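Local coordinates for Oxidored_FMN domain-containing protein ([Pseudomonas] geniculata N1, PDB 6L6J) that probably oxidises 6-hydroxypseudooxynicotine as an amine oxidase, and carries FMN, a [4Fe-4S] cluster and ADP, at residues 182-187 with 198-203; 548-553 with 579-584. One frame throughout, in Å; residues are numbered along the deposited sequence.

Overall arrangement
Both contacts belong to one chain but to different parts of it. Contact 1, between 182-187 and 198-203, lies on the FMN-binding barrel, and contact 2, between 548-553 and 579-584, in the second alpha/beta domain found in old yellow enzyme-like proteins. Their centres are about 40 Å apart and their nearest atoms about 20 Å, so they do not touch. Contact 1 is complete in sequence well before contact 2 starts. The side chain of L182 lies about 12 Å from that of R224, which binds FMN; contact 2 is remote from all three ligand sites. One is a helix-loop contact held by an arginine, the other a parallel strand pair held through its backbone.

Contact 1 (182-187 with 198-203); sequences LDTRVN and ENRVRL
A buried polar contact joins the end of helix 177-182 and the turn after it to the first turns of helix 197-215, with R200 at its centre. R200 points from its helix toward the turn; its CG stands beside its backbone N, and a bend about the CG-CD bond brings the guanidinium to the backbone at the end of helix 177-182. An arginine is long enough to reach L182 O with NE and still offer NH2 to D241. NE donates to L182 O at 3.0 Å, with a nearly straight N-H...O angle of 162°. The oxygen lies at the guanidinium edge, near its plane, whereas NE sits above the carbonyl plane, 41° out of it. T184 CG2 lies over one face of this group, toward the rim, 3.3 Å from R200 NE; a threonine suits this place by offering a compact methyl. The salt bridge from NH2 to D241 probably helps to fix the group's rotation and balance its charge.

In the (beta/alpha)8 barrel of this family, 182-187 belongs to the link between strand 166-171 and helix 197-215. D183 leaves helical geometry, and its OD1 accepts from R185 N at 2.9 Å, an Asx turn; D183 O takes N-H groups from both V186 and N187. N187 crosses obliquely past the aliphatic part of R200, ND2 to CG 3.8 Å, with the amide and guanidinium planes 73° apart. Asparagine suits this turn by bonding backbone in both senses: ND2 gives to F181 O and Y193 O, and OD1 accepts from R189 N.

L182 and V201 supply the apolar side: L182 starts away from the other helix, but its length lets CD2 return to V201 CG2 at 4.2 Å, and both side chains meet V245 of helix 241-249.

Contact 2 (548-553 with 579-584); sequences VTYVTT and IEIVVG
Parallel pairing of the backbone dominates, with four hydrogen bonds between strands 548-552 and 580-582, whose directions differ by 17°. E580 gives its N to V548 O (3.0 Å) and its O to the N of Y550, while V582 does the same between Y550 O and T552 N. V582 N meets Y550 O almost along the C=O axis, at 2.7 Å. CA-H...O contacts, such as I579 CA to V548 O, fill in between these bonds.

T549, V551 and V582, whose beta-branched side chains suit extended backbone, share one face with E580. T549 CG2 crosses to V582 CG2 at 3.5 Å, and its OG1 lies alongside E580 CB; a glycine here would probably loosen this face by losing both contacts. The bent E580 chain leads away to a salt bridge with K547. On the other face Y550 CD1 approaches I581 CG2 (4.2 Å), and the phenol OH is hydrogen-bonded to D527 and to S558 N.

Helix 567-577 completes a beta-alpha-beta crossover of a sheet consistent with the domain's Rossmann-like family, its M574 touching Y550, I579 and I581; A538 of helix 533-542 meets V548 and I579, while strand 522-527 pairs with the other edge of 548-552.

Contact 1 (182-187 with 198-203)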
ATOM      1  N   LEU A 182     -20.550  10.555  15.822  1.00 35.27           N
ATOM      2  CA  LEU A 182     -20.283  11.940  15.327  1.00 36.11           C
ATOM      3  C   LEU A 182     -21.106  12.312  14.085  1.00 35.53           C
ATOM      4  O   LEU A 182     -21.475  13.492  13.959  1.00 34.16           O
ATOM      5  CB  LEU A 182     -18.811  12.037  14.932  1.00 37.65           C
ATOM      6  CG  LEU A 182     -17.902  12.756  15.903  1.00 38.21           C
ATOM      7  CD1 LEU A 182     -16.546  12.946  15.241  1.00 39.11           C
ATOM      8  CD2 LEU A 182     -18.524  14.081  16.339  1.00 39.01           C
ATOM      9  N   ASP A 183     -21.251  11.376  13.147  1.00 38.44           N
ATOM     10  CA  ASP A 183     -21.707  11.609  11.745  1.00 38.55           C
ATOM     11  C   ASP A 183     -23.236  11.699  11.717  1.00 38.32           C
ATOM     12  O   ASP A 183     -23.890  10.662  12.014  1.00 37.50           O
ATOM     13  CB  ASP A 183     -21.200  10.485  10.829  1.00 42.18           C
ATOM     14  CG  ASP A 183     -21.293  10.780   9.341  1.00 46.94           C
ATOM     15  OD1 ASP A 183     -22.099  11.673   8.979  1.00 54.13           O
ATOM     16  OD2 ASP A 183     -20.555  10.125   8.553  1.00 44.81           O
ATOM     17  N   THR A 184     -23.788  12.870  11.369  1.00 37.81           N
ATOM     18  CA  THR A 184     -25.259  13.086  11.221  1.00 38.72           C
ATOM     19  C   THR A 184     -25.832  12.210  10.113  1.00 36.29           C
ATOM     20  O   THR A 184     -27.037  11.953  10.172  1.00 37.60           O
ATOM     21  CB  THR A 184     -25.648  14.535  10.921  1.00 38.42           C
ATOM     22  OG1 THR A 184     -24.818  15.003   9.860  1.00 38.97           O
ATOM     23  CG2 THR A 184     -25.502  15.420  12.138  1.00 43.37           C
ATOM     24  N   ARG A 185     -25.012  11.773   9.158  1.00 36.60           N
ATOM     25  CA  ARG A 185     -25.452  10.827   8.100  1.00 40.71           C
ATOM     26  C   ARG A 185     -25.715   9.429   8.679  1.00 39.22           C
ATOM     27  O   ARG A 185     -26.464   8.686   8.048  1.00 44.91           O
ATOM     28  CB  ARG A 185     -24.439  10.754   6.961  1.00 46.56           C
ATOM     29  CG  ARG A 185     -24.868  11.541   5.730  1.00 54.51           C
ATOM     30  CD  ARG A 185     -23.702  11.614   4.779  1.00 65.24           C
ATOM     31  NE  ARG A 185     -23.843  12.387   3.552  1.00 70.63           N
ATOM     32  CZ  ARG A 185     -24.677  12.102   2.560  1.00 75.20           C
ATOM     33  NH1 ARG A 185     -24.686  12.863   1.475  1.00 80.80           N
ATOM     34  NH2 ARG A 185     -25.517  11.085   2.658  1.00 72.46           N
ATOM     35  N   VAL A 186     -25.146   9.096   9.833  1.00 35.23           N
ATOM     36  CA  VAL A 186     -25.282   7.763  10.492  1.00 35.81           C
ATOM     37  C   VAL A 186     -26.084   7.897  11.792  1.00 34.53           C
ATOM     38  O   VAL A 186     -26.956   7.038  12.035  1.00 37.52           O
ATOM     39  CB  VAL A 186     -23.915   7.106  10.788  1.00 35.16           C
ATOM     40  CG1 VAL A 186     -24.087   5.642  11.131  1.00 35.03           C
ATOM     41  CG2 VAL A 186     -22.908   7.261   9.656  1.00 35.92           C
ATOM     42  N   ASN A 187     -25.739   8.864  12.644  1.00 33.32           N
ATOM     43  CA  ASN A 187     -26.447   9.073  13.931  1.00 34.09           C
ATOM     44  C   ASN A 187     -27.789   9.739  13.614  1.00 36.99           C
ATOM     45  O   ASN A 187     -27.762  10.835  13.000  1.00 40.24           O
ATOM     46  CB  ASN A 187     -25.600   9.863  14.928  1.00 33.70           C
ATOM     47  CG  ASN A 187     -26.153   9.806  16.334  1.00 32.47           C
ATOM     48  OD1 ASN A 187     -27.300   9.421  16.529  1.00 34.92           O
ATOM     49  ND2 ASN A 187     -25.357  10.184  17.323  1.00 33.60           N
ATOM     50  N   GLU A 198     -22.817  18.762  20.686  1.00 48.69           N
ATOM     51  CA  GLU A 198     -22.545  18.369  22.101  1.00 50.01           C
ATOM     52  C   GLU A 198     -22.945  16.902  22.321  1.00 48.22           C
ATOM     53  O   GLU A 198     -22.151  16.170  22.944  1.00 47.40           O
ATOM     54  CB  GLU A 198     -23.287  19.268  23.095  1.00 55.91           C
ATOM     55  CG  GLU A 198     -22.665  19.272  24.492  1.00 65.38           C
ATOM     56  CD  GLU A 198     -23.566  19.764  25.631  1.00 73.41           C
ATOM     57  OE1 GLU A 198     -24.644  20.367  25.321  1.00 65.96           O
ATOM     58  OE2 GLU A 198     -23.196  19.549  26.838  1.00 66.95           O
ATOM     59  N   ASN A 199     -24.112  16.487  21.809  1.00 46.50           N
ATOM     60  CA  ASN A 199     -24.656  15.101  21.941  1.00 44.99           C
ATOM     61  C   ASN A 199     -23.873  14.105  21.068  1.00 42.61           C
ATOM     62  O   ASN A 199     -23.619  12.973  21.534  1.00 39.77           O
ATOM     63  CB  ASN A 199     -26.142  15.037  21.575  1.00 44.89           C
ATOM     64  CG  ASN A 199     -27.038  15.587  22.661  1.00 43.03           C
ATOM     65  OD1 ASN A 199     -26.560  16.268  23.570  1.00 41.43           O
ATOM     66  ND2 ASN A 199     -28.320  15.263  22.590  1.00 38.42           N
ATOM     67  N   ARG A 200     -23.524  14.495  19.839  1.00 41.85           N
ATOM     68  CA  ARG A 200     -22.864  13.592  18.852  1.00 40.27           C
ATOM     69  C   ARG A 200     -21.419  13.314  19.286  1.00 38.42           C
ATOM     70  O   ARG A 200     -20.931  12.207  19.030  1.00 35.40           O
ATOM     71  CB  ARG A 200     -22.997  14.159  17.435  1.00 37.17           C
ATOM     72  CG  ARG A 200     -24.315  13.770  16.766  1.00 38.92           C
ATOM     73  CD  ARG A 200     -24.825  14.743  15.714  1.00 39.27           C
ATOM     74  NE  ARG A 200     -23.704  15.285  14.958  1.00 39.46           N
ATOM     75  CZ  ARG A 200     -23.399  16.570  14.836  1.00 39.78           C
ATOM     76  NH1 ARG A 200     -24.166  17.517  15.350  1.00 39.26           N
ATOM     77  NH2 ARG A 200     -22.337  16.911  14.141  1.00 42.24           N
ATOM     78  N   VAL A 201     -20.777  14.267  19.966  1.00 39.07           N
ATOM     79  CA  VAL A 201     -19.355  14.155  20.402  1.00 38.17           C
ATOM     80  C   VAL A 201     -19.267  13.467  21.777  1.00 34.95           C
ATOM     81  O   VAL A 201     -18.166  13.048  22.132  1.00 33.92           O
ATOM     82  CB  VAL A 201     -18.667  15.532  20.406  1.00 39.72           C
ATOM     83  CG1 VAL A 201     -18.872  16.274  21.724  1.00 39.64           C
ATOM     84  CG2 VAL A 201     -17.182  15.402  20.078  1.00 40.50           C
ATOM     85  N   ARG A 202     -20.377  13.352  22.504  1.00 34.92           N
ATOM     86  CA  ARG A 202     -20.443  12.840  23.903  1.00 37.05           C
ATOM     87  C   ARG A 202     -19.713  11.491  24.024  1.00 36.70           C
ATOM     88  O   ARG A 202     -18.987  11.276  25.035  1.00 35.94           O
ATOM     89  CB  ARG A 202     -21.905  12.693  24.349  1.00 39.29           C
ATOM     90  CG  ARG A 202     -22.075  12.185  25.778  1.00 44.18           C
ATOM     91  CD  ARG A 202     -23.514  12.187  26.289  1.00 45.52           C
ATOM     92  NE  ARG A 202     -24.236  13.384  25.883  1.00 45.80           N
ATOM     93  CZ  ARG A 202     -24.012  14.608  26.361  1.00 51.04           C
ATOM     94  NH1 ARG A 202     -23.097  14.809  27.295  1.00 52.58           N
ATOM     95  NH2 ARG A 202     -24.697  15.637  25.894  1.00 52.21           N
ATOM     96  N   LEU A 203     -19.908  10.577  23.074  1.00 32.41           N
ATOM     97  CA  LEU A 203     -19.354   9.218  23.234  1.00 32.67           C
ATOM     98  C   LEU A 203     -17.828   9.294  23.133  1.00 35.01           C
ATOM     99  O   LEU A 203     -17.154   8.634  23.959  1.00 35.61           O
ATOM    100  CB  LEU A 203     -19.941   8.268  22.195  1.00 30.96           C
ATOM    101  CG  LEU A 203     -19.582   6.800  22.394  1.00 30.34           C
ATOM    102  CD1 LEU A 203     -19.619   6.410  23.867  1.00 30.55           C
ATOM    103  CD2 LEU A 203     -20.510   5.904  21.598  1.00 30.72           C
TER

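Contact 2 (548-553 with 579-584)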
ATOM      1  N   VAL A 548     -12.385   8.533 -25.737  1.00 28.74           N
ATOM      2  CA  VAL A 548     -12.172   7.164 -25.184  1.00 28.56           C
ATOM      3  C   VAL A 548     -13.473   6.625 -24.577  1.00 26.44           C
ATOM      4  O   VAL A 548     -14.105   7.362 -23.796  1.00 24.61           O
ATOM      5  CB  VAL A 548     -11.023   7.135 -24.151  1.00 28.78           C
ATOM      6  CG1 VAL A 548     -10.780   5.727 -23.629  1.00 28.91           C
ATOM      7  CG2 VAL A 548      -9.739   7.697 -24.729  1.00 28.25           C
ATOM      8  N   THR A 549     -13.804   5.369 -24.892  1.00 24.65           N
ATOM      9  CA  THR A 549     -14.730   4.529 -24.092  1.00 27.52           C
ATOM     10  C   THR A 549     -13.930   3.404 -23.414  1.00 28.17           C
ATOM     11  O   THR A 549     -13.311   2.589 -24.121  1.00 28.13           O
ATOM     12  CB  THR A 549     -15.876   3.969 -24.949  1.00 27.63           C
ATOM     13  OG1 THR A 549     -16.702   5.037 -25.404  1.00 29.61           O
ATOM     14  CG2 THR A 549     -16.778   3.008 -24.212  1.00 27.35           C
ATOM     15  N   TYR A 550     -13.972   3.330 -22.088  1.00 28.86           N
ATOM     16  CA  TYR A 550     -13.368   2.212 -21.307  1.00 30.03           C
ATOM     17  C   TYR A 550     -14.424   1.116 -21.158  1.00 28.85           C
ATOM     18  O   TYR A 550     -15.521   1.423 -20.622  1.00 29.62           O
ATOM     19  CB  TYR A 550     -12.874   2.690 -19.934  1.00 29.69           C
ATOM     20  CG  TYR A 550     -12.527   1.570 -18.989  1.00 30.94           C
ATOM     21  CD1 TYR A 550     -13.479   1.002 -18.152  1.00 30.38           C
ATOM     22  CD2 TYR A 550     -11.248   1.047 -18.958  1.00 32.51           C
ATOM     23  CE1 TYR A 550     -13.154  -0.029 -17.289  1.00 30.27           C
ATOM     24  CE2 TYR A 550     -10.910   0.014 -18.099  1.00 31.77           C
ATOM     25  CZ  TYR A 550     -11.867  -0.534 -17.272  1.00 30.69           C
ATOM     26  OH  TYR A 550     -11.529  -1.568 -16.453  1.00 33.21           O
ATOM     27  N   VAL A 551     -14.100  -0.106 -21.603  1.00 28.26           N
ATOM     28  CA  VAL A 551     -15.045  -1.264 -21.688  1.00 27.31           C
ATOM     29  C   VAL A 551     -14.432  -2.429 -20.913  1.00 28.91           C
ATOM     30  O   VAL A 551     -13.282  -2.792 -21.279  1.00 31.30           O
ATOM     31  CB  VAL A 551     -15.302  -1.672 -23.152  1.00 27.57           C
ATOM     32  CG1 VAL A 551     -16.251  -2.863 -23.260  1.00 28.24           C
ATOM     33  CG2 VAL A 551     -15.808  -0.519 -24.005  1.00 25.72           C
ATOM     34  N   THR A 552     -15.130  -2.978 -19.903  1.00 25.67           N
ATOM     35  CA  THR A 552     -14.677  -4.210 -19.207  1.00 26.32           C
ATOM     36  C   THR A 552     -15.804  -5.252 -19.080  1.00 25.45           C
ATOM     37  O   THR A 552     -16.995  -4.869 -19.059  1.00 22.48           O
ATOM     38  CB  THR A 552     -14.076  -3.913 -17.827  1.00 27.53           C
ATOM     39  OG1 THR A 552     -13.603  -5.187 -17.368  1.00 25.67           O
ATOM     40  CG2 THR A 552     -15.065  -3.303 -16.846  1.00 27.03           C
ATOM     41  N   THR A 553     -15.394  -6.521 -18.948  1.00 24.07           N
ATOM     42  CA  THR A 553     -16.254  -7.705 -18.677  1.00 24.54           C
ATOM     43  C   THR A 553     -16.576  -7.784 -17.189  1.00 24.06           C
ATOM     44  O   THR A 553     -17.578  -8.419 -16.829  1.00 24.43           O
ATOM     45  CB  THR A 553     -15.581  -8.996 -19.157  1.00 26.14           C
ATOM     46  OG1 THR A 553     -14.273  -9.050 -18.586  1.00 26.44           O
ATOM     47  CG2 THR A 553     -15.497  -9.091 -20.671  1.00 27.29           C
ATOM     48  N   ILE A 579     -14.213  10.340 -20.297  1.00 29.08           N
ATOM     49  CA  ILE A 579     -13.952   8.931 -20.702  1.00 30.41           C
ATOM     50  C   ILE A 579     -15.209   8.119 -20.343  1.00 29.71           C
ATOM     51  O   ILE A 579     -15.598   8.037 -19.153  1.00 27.09           O
ATOM     52  CB  ILE A 579     -12.649   8.370 -20.073  1.00 33.31           C
ATOM     53  CG1 ILE A 579     -11.396   9.018 -20.679  1.00 33.27           C
ATOM     54  CG2 ILE A 579     -12.578   6.839 -20.175  1.00 32.77           C
ATOM     55  CD1 ILE A 579     -10.071   8.478 -20.133  1.00 32.30           C
ATOM     56  N   GLU A 580     -15.838   7.557 -21.366  1.00 31.81           N
ATOM     57  CA  GLU A 580     -17.017   6.666 -21.245  1.00 34.31           C
ATOM     58  C   GLU A 580     -16.603   5.397 -20.476  1.00 34.52           C
ATOM     59  O   GLU A 580     -15.536   4.800 -20.806  1.00 29.89           O
ATOM     60  CB  GLU A 580     -17.532   6.318 -22.638  1.00 38.77           C
ATOM     61  CG  GLU A 580     -19.029   6.166 -22.703  1.00 46.70           C
ATOM     62  CD  GLU A 580     -19.778   7.466 -22.466  1.00 53.54           C
ATOM     63  OE1 GLU A 580     -20.848   7.406 -21.785  1.00 54.64           O
ATOM     64  OE2 GLU A 580     -19.304   8.533 -22.979  1.00 49.42           O
ATOM     65  N   ILE A 581     -17.413   5.015 -19.479  1.00 31.74           N
ATOM     66  CA  ILE A 581     -17.276   3.743 -18.723  1.00 30.92           C
ATOM     67  C   ILE A 581     -18.420   2.803 -19.136  1.00 29.66           C
ATOM     68  O   ILE A 581     -19.601   3.139 -18.859  1.00 26.19           O
ATOM     69  CB  ILE A 581     -17.260   3.993 -17.206  1.00 31.41           C
ATOM     70  CG1 ILE A 581     -16.283   5.102 -16.826  1.00 32.94           C
ATOM     71  CG2 ILE A 581     -16.977   2.698 -16.454  1.00 29.17           C
ATOM     72  CD1 ILE A 581     -16.447   5.602 -15.404  1.00 36.14           C
ATOM     73  N   VAL A 582     -18.058   1.671 -19.749  1.00 27.46           N
ATOM     74  CA  VAL A 582     -18.943   0.504 -20.008  1.00 27.40           C
ATOM     75  C   VAL A 582     -18.462  -0.694 -19.176  1.00 26.12           C
ATOM     76  O   VAL A 582     -17.266  -1.016 -19.228  1.00 27.77           O
ATOM     77  CB  VAL A 582     -18.975   0.155 -21.515  1.00 30.09           C
ATOM     78  CG1 VAL A 582     -19.943  -0.996 -21.811  1.00 28.10           C
ATOM     79  CG2 VAL A 582     -19.311   1.362 -22.384  1.00 27.64           C
ATOM     80  N   VAL A 583     -19.387  -1.390 -18.513  1.00 27.32           N
ATOM     81  CA  VAL A 583     -19.093  -2.558 -17.630  1.00 25.46           C
ATOM     82  C   VAL A 583     -19.984  -3.760 -17.969  1.00 27.12           C
ATOM     83  O   VAL A 583     -20.876  -3.648 -18.829  1.00 23.91           O
ATOM     84  CB  VAL A 583     -19.222  -2.152 -16.160  1.00 25.04           C
ATOM     85  CG1 VAL A 583     -18.143  -1.114 -15.823  1.00 26.00           C
ATOM     86  CG2 VAL A 583     -20.629  -1.665 -15.808  1.00 21.61           C
ATOM     87  N   GLY A 584     -19.692  -4.899 -17.322  1.00 29.67           N
ATOM     88  CA  GLY A 584     -20.335  -6.205 -17.578  1.00 28.90           C
ATOM     89  C   GLY A 584     -20.579  -6.447 -19.060  1.00 28.08           C
ATOM     90  O   GLY A 584     -21.657  -6.994 -19.386  1.00 30.11           O
TER